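Local coordinates for ribonuclease VapC5 (Mycobacterium tuberculosis, PDB 3DBO), which probably acts as the toxin of a type II toxin-antitoxin system, a magnesium-dependent PIN-family ribonuclease with limited RNA-cleaving activity, seen in complex with the antitoxin VapB5, at residues L25-F30 / T54-L58; Q38-I44 / E146-V150. All blocks are in the same frame, centred on the assembly; numbering follows the deposited sequence.

Contact 1: L25-F30 / T54-L58; sequences LDTSVF and TLAEL. With NA (sodium ion), chain C.
T27 and T54 meet through their hydroxyls, and a chain of polar links runs across the junction from a sodium ion to a carboxylate. T54 OG1 is a ligand of the sodium, 2.6 Å from the ion. The same T54 OG1 donates a hydrogen bond to T27 OG1 at 2.9 Å; T27 OG1 in turn donates a hydrogen bond to E57 OE1, 2.6 Å away, meeting that oxygen nearly along its C-O axis. With OG1 of T27 set beside its own backbone N (chi1 -51°), the hydroxyl lies between T54 and E57 while CG2 is left for apolar contact. L25 O supplies a second ligand to the ion, and T51 completes the three protein ligands. The other oxygen of E57 is held by a salt bridge to R112 and a hydrogen bond with N114.

Next to this polar line the packing is apolar and close. L58 splits its two methyls: CD1 sits over one face of the F30 ring, 4.2 Å from the centroid in a CH-pi contact, and CD2 touches T27 CG2 at 4.0 Å. T54 CG2 reaches the same ring obliquely, 3.8 Å from F30 CE2. The looser side is the outer part of helix 52-64: A56 is exposed, and L55 points away from the junction and touches L78 of helix 68-79.

D26, a predicted magnesium ligand with its side chain close to that of the other, D115, turns its side chain from the helix. Its OD1 takes S28 OG on the syn lone pair and V29 N in an Asx motif, and T131 holds OD2. The contact thus fastens the turn after strand 22-25 to helix 52-64 in the PIN domain, with helix 68-79 packing on F30 and L58 and a chain of another protein, consistent with VapB5, hydrogen-bonded to the F30 backbone.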
# COMPACT_ATOMS: atom_id res chain seq x y z
N LEU B 25 -4.85 2.13 0.99
CA LEU B 25 -4.40 0.78 0.63
C LEU B 25 -2.91 0.78 0.36
O LEU B 25 -2.41 1.69 -0.30
CB LEU B 25 -5.14 0.31 -0.63
CG LEU B 25 -6.66 0.48 -0.57
CD1 LEU B 25 -7.26 0.32 -1.97
CD2 LEU B 25 -7.26 -0.52 0.45
N ASP B 26 -2.22 -0.23 0.89
CA ASP B 26 -0.81 -0.45 0.56
C ASP B 26 -0.74 -1.36 -0.66
O ASP B 26 -1.79 -1.70 -1.23
CB ASP B 26 -0.07 -1.03 1.76
CG ASP B 26 -0.27 -2.54 1.93
OD1 ASP B 26 -1.30 -3.06 1.45
OD2 ASP B 26 0.62 -3.20 2.49
N THR B 27 0.45 -1.81 -1.05
CA THR B 27 0.57 -2.65 -2.24
C THR B 27 0.03 -4.07 -2.04
O THR B 27 -0.55 -4.65 -2.97
CB THR B 27 2.02 -2.67 -2.75
OG1 THR B 27 2.47 -1.31 -2.88
CG2 THR B 27 2.11 -3.35 -4.09
N SER B 28 0.21 -4.62 -0.84
CA SER B 28 -0.16 -6.01 -0.54
C SER B 28 -1.65 -6.33 -0.75
O SER B 28 -1.99 -7.46 -1.13
CB SER B 28 0.30 -6.39 0.88
OG SER B 28 -0.52 -5.77 1.85
N VAL B 29 -2.53 -5.36 -0.55
CA VAL B 29 -3.98 -5.57 -0.78
C VAL B 29 -4.27 -5.90 -2.26
O VAL B 29 -5.23 -6.62 -2.57
CB VAL B 29 -4.88 -4.40 -0.29
CG1 VAL B 29 -4.73 -4.17 1.21
CG2 VAL B 29 -4.61 -3.11 -1.06
N PHE B 30 -3.44 -5.37 -3.17
CA PHE B 30 -3.62 -5.59 -4.61
C PHE B 30 -3.12 -6.97 -5.07
O PHE B 30 -3.44 -7.42 -6.18
CB PHE B 30 -2.93 -4.47 -5.44
CG PHE B 30 -3.58 -3.15 -5.31
CD1 PHE B 30 -4.60 -2.77 -6.19
CD2 PHE B 30 -3.21 -2.26 -4.29
CE1 PHE B 30 -5.22 -1.54 -6.05
CE2 PHE B 30 -3.83 -1.05 -4.14
CZ PHE B 30 -4.83 -0.66 -5.02
N THR B 54 2.52 2.72 -4.18
CA THR B 54 1.85 1.54 -4.74
C THR B 54 1.73 1.65 -6.25
O THR B 54 1.94 0.66 -6.95
CB THR B 54 0.48 1.29 -4.09
OG1 THR B 54 0.68 0.93 -2.72
CG2 THR B 54 -0.30 0.16 -4.81
N LEU B 55 1.43 2.84 -6.76
CA LEU B 55 1.44 3.06 -8.23
C LEU B 55 2.80 2.60 -8.81
O LEU B 55 2.86 1.85 -9.78
CB LEU B 55 1.15 4.54 -8.58
CG LEU B 55 1.13 4.90 -10.07
CD1 LEU B 55 0.17 4.03 -10.85
CD2 LEU B 55 0.86 6.41 -10.33
N ALA B 56 3.89 3.04 -8.18
CA ALA B 56 5.24 2.66 -8.59
C ALA B 56 5.48 1.15 -8.52
O ALA B 56 6.04 0.55 -9.43
CB ALA B 56 6.26 3.39 -7.72
N GLU B 57 5.06 0.55 -7.41
CA GLU B 57 5.32 -0.86 -7.18
C GLU B 57 4.54 -1.77 -8.13
O GLU B 57 5.10 -2.74 -8.65
CB GLU B 57 5.09 -1.19 -5.71
CG GLU B 57 6.24 -0.63 -4.86
CD GLU B 57 6.15 -0.98 -3.39
OE1 GLU B 57 5.04 -1.30 -2.90
OE2 GLU B 57 7.20 -0.92 -2.70
N LEU B 58 3.28 -1.43 -8.38
CA LEU B 58 2.46 -2.16 -9.36
C LEU B 58 3.03 -2.00 -10.78
O LEU B 58 3.04 -2.95 -11.56
CB LEU B 58 0.99 -1.72 -9.29
CG LEU B 58 0.28 -2.01 -7.95
CD1 LEU B 58 -1.13 -1.49 -8.04
CD2 LEU B 58 0.32 -3.52 -7.65
NA NA C . 0.14 2.79 -1.00

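Contact 2: Q38-I44 / E146-V150; sequences QLDEALI and EIIRV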
# COMPACT_ATOMS: atom_id res chain seq x y z
N GLN B 38 -8.61 -14.55 0.01
CA GLN B 38 -9.52 -13.40 -0.02
C GLN B 38 -9.27 -12.41 1.12
O GLN B 38 -8.81 -12.80 2.19
CB GLN B 38 -10.98 -13.84 0.02
CG GLN B 38 -11.93 -12.71 -0.37
CD GLN B 38 -13.31 -12.87 0.24
OE1 GLN B 38 -14.27 -13.20 -0.47
NE2 GLN B 38 -13.42 -12.65 1.55
N LEU B 39 -9.59 -11.13 0.89
CA LEU B 39 -9.39 -10.09 1.89
C LEU B 39 -10.52 -10.07 2.90
O LEU B 39 -11.63 -10.53 2.61
CB LEU B 39 -9.26 -8.70 1.24
CG LEU B 39 -8.22 -8.55 0.13
CD1 LEU B 39 -8.36 -7.20 -0.53
CD2 LEU B 39 -6.81 -8.77 0.66
N ASP B 40 -10.23 -9.53 4.08
CA ASP B 40 -11.25 -9.33 5.10
C ASP B 40 -12.03 -8.05 4.79
O ASP B 40 -11.72 -6.98 5.32
CB ASP B 40 -10.59 -9.25 6.48
CG ASP B 40 -11.60 -9.22 7.62
OD1 ASP B 40 -12.80 -8.94 7.39
OD2 ASP B 40 -11.15 -9.48 8.76
N GLU B 41 -13.05 -8.19 3.95
CA GLU B 41 -13.78 -7.04 3.39
C GLU B 41 -14.46 -6.18 4.44
O GLU B 41 -14.53 -4.96 4.29
CB GLU B 41 -14.84 -7.49 2.36
CG GLU B 41 -14.48 -8.74 1.55
CD GLU B 41 -13.65 -8.46 0.31
OE1 GLU B 41 -12.46 -8.10 0.46
OE2 GLU B 41 -14.18 -8.63 -0.81
N ALA B 42 -14.96 -6.82 5.51
CA ALA B 42 -15.62 -6.12 6.61
C ALA B 42 -14.80 -4.98 7.21
O ALA B 42 -15.36 -3.99 7.69
CB ALA B 42 -16.02 -7.11 7.71
N LEU B 43 -13.48 -5.12 7.17
CA LEU B 43 -12.55 -4.14 7.78
C LEU B 43 -12.09 -3.03 6.85
O LEU B 43 -11.47 -2.06 7.30
CB LEU B 43 -11.34 -4.86 8.37
CG LEU B 43 -11.34 -5.23 9.85
CD1 LEU B 43 -12.65 -5.81 10.34
CD2 LEU B 43 -10.22 -6.20 10.07
N ILE B 44 -12.38 -3.15 5.56
CA ILE B 44 -12.03 -2.11 4.58
C ILE B 44 -12.95 -0.91 4.83
O ILE B 44 -14.17 -1.07 4.93
CB ILE B 44 -12.13 -2.61 3.13
CG1 ILE B 44 -11.19 -3.80 2.92
CG2 ILE B 44 -11.82 -1.48 2.12
CD1 ILE B 44 -11.26 -4.44 1.53
N GLU B 146 -2.42 4.20 12.40
CA GLU B 146 -3.40 3.13 12.66
C GLU B 146 -3.26 2.12 11.52
O GLU B 146 -3.29 2.50 10.35
CB GLU B 146 -4.82 3.77 12.66
CG GLU B 146 -6.06 2.85 12.72
CD GLU B 146 -7.39 3.61 12.47
OE1 GLU B 146 -7.40 4.86 12.42
OE2 GLU B 146 -8.45 2.96 12.31
N ILE B 147 -3.03 0.86 11.87
CA ILE B 147 -2.84 -0.21 10.89
C ILE B 147 -4.08 -1.13 10.93
O ILE B 147 -4.50 -1.52 12.00
CB ILE B 147 -1.59 -1.05 11.23
CG1 ILE B 147 -0.34 -0.13 11.31
CG2 ILE B 147 -1.34 -2.17 10.20
CD1 ILE B 147 -0.13 0.72 10.00
N ILE B 148 -4.64 -1.44 9.77
CA ILE B 148 -5.81 -2.35 9.67
C ILE B 148 -5.40 -3.53 8.81
O ILE B 148 -5.13 -3.38 7.62
CB ILE B 148 -7.03 -1.60 9.09
CG1 ILE B 148 -7.41 -0.43 10.00
CG2 ILE B 148 -8.25 -2.56 8.92
CD1 ILE B 148 -8.43 0.55 9.39
N ARG B 149 -5.31 -4.71 9.42
CA ARG B 149 -4.85 -5.90 8.72
C ARG B 149 -6.03 -6.64 8.10
O ARG B 149 -6.94 -7.06 8.82
CB ARG B 149 -4.09 -6.83 9.65
CG ARG B 149 -2.99 -6.12 10.33
CD ARG B 149 -1.81 -6.98 10.61
NE ARG B 149 -0.84 -6.12 11.28
CZ ARG B 149 0.20 -5.55 10.70
NH1 ARG B 149 0.49 -5.74 9.41
NH2 ARG B 149 0.97 -4.80 11.43
N VAL B 150 -6.01 -6.80 6.78
CA VAL B 150 -7.10 -7.45 6.05
C VAL B 150 -6.62 -8.71 5.35
O VAL B 150 -7.38 -9.33 4.63
CB VAL B 150 -7.74 -6.50 5.02
CG1 VAL B 150 -8.43 -5.33 5.73
CG2 VAL B 150 -6.67 -6.02 4.02
OXT VAL B 150 -5.49 -9.16 5.49
O HOH W 1 -8.15 -9.59 8.84
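With CG1 of V150 set anti to the carbonyl carbon (chi1 -66°), that methyl comes within 3.7 Å of D40 O and also meets L43 CB. CG of D40, anti to its backbone N (chi1 -173°), carries the carboxylate to a water shared with the strand. The water donates both ways, to D40 OD2 at 3.0 Å and to R149 O at 2.8 Å, so it bridges the two segments beside their direct bond. That bond runs from D40 N to V150 O, 2.9 Å long and 162° at the hydrogen, approaching in the carbonyl plane on a lone pair. The acceptor belongs to the C-terminal carboxylate: the chain end itself is gripped, just after strand 147-149, the edge strand of this chain's parallel PIN-domain sheet and neighbour of strand 129-131. D40 is also the centre of an inverse gamma turn that leads into the 3-10 segment 41-43. From there L43 is directed at the strand, its CB 3.9 Å from I148 CG2 and its CD2 3.6 Å from R149 O. On the buried flank, I44 CG1 touches V150 CG1 at 4.2 Å, and L39 and I44 pack further against an apolar surface of another protein chain.

From the N terminus, strand 22-25 runs straight into the first half of contact 1 at 25-30. The chain then passes the unmodelled residues 33-37 and reaches 38-44, the first half of contact 2, before strand 47-51 and the helix whose residues 54-58 complete contact 1. Contact 1 therefore closes a short loop of 23 residues; contact 2 waits for the C terminus at 146-150, spanning 101 residues. Their segments alternate, so the closures cross instead of nesting. One ties the central strand's exit to the helix after strand 47-51, the other the same connection to the sheet's edge. The two touch through V29, whose O packs on L39 CD1 and whose CG1 packs on V150 CG2.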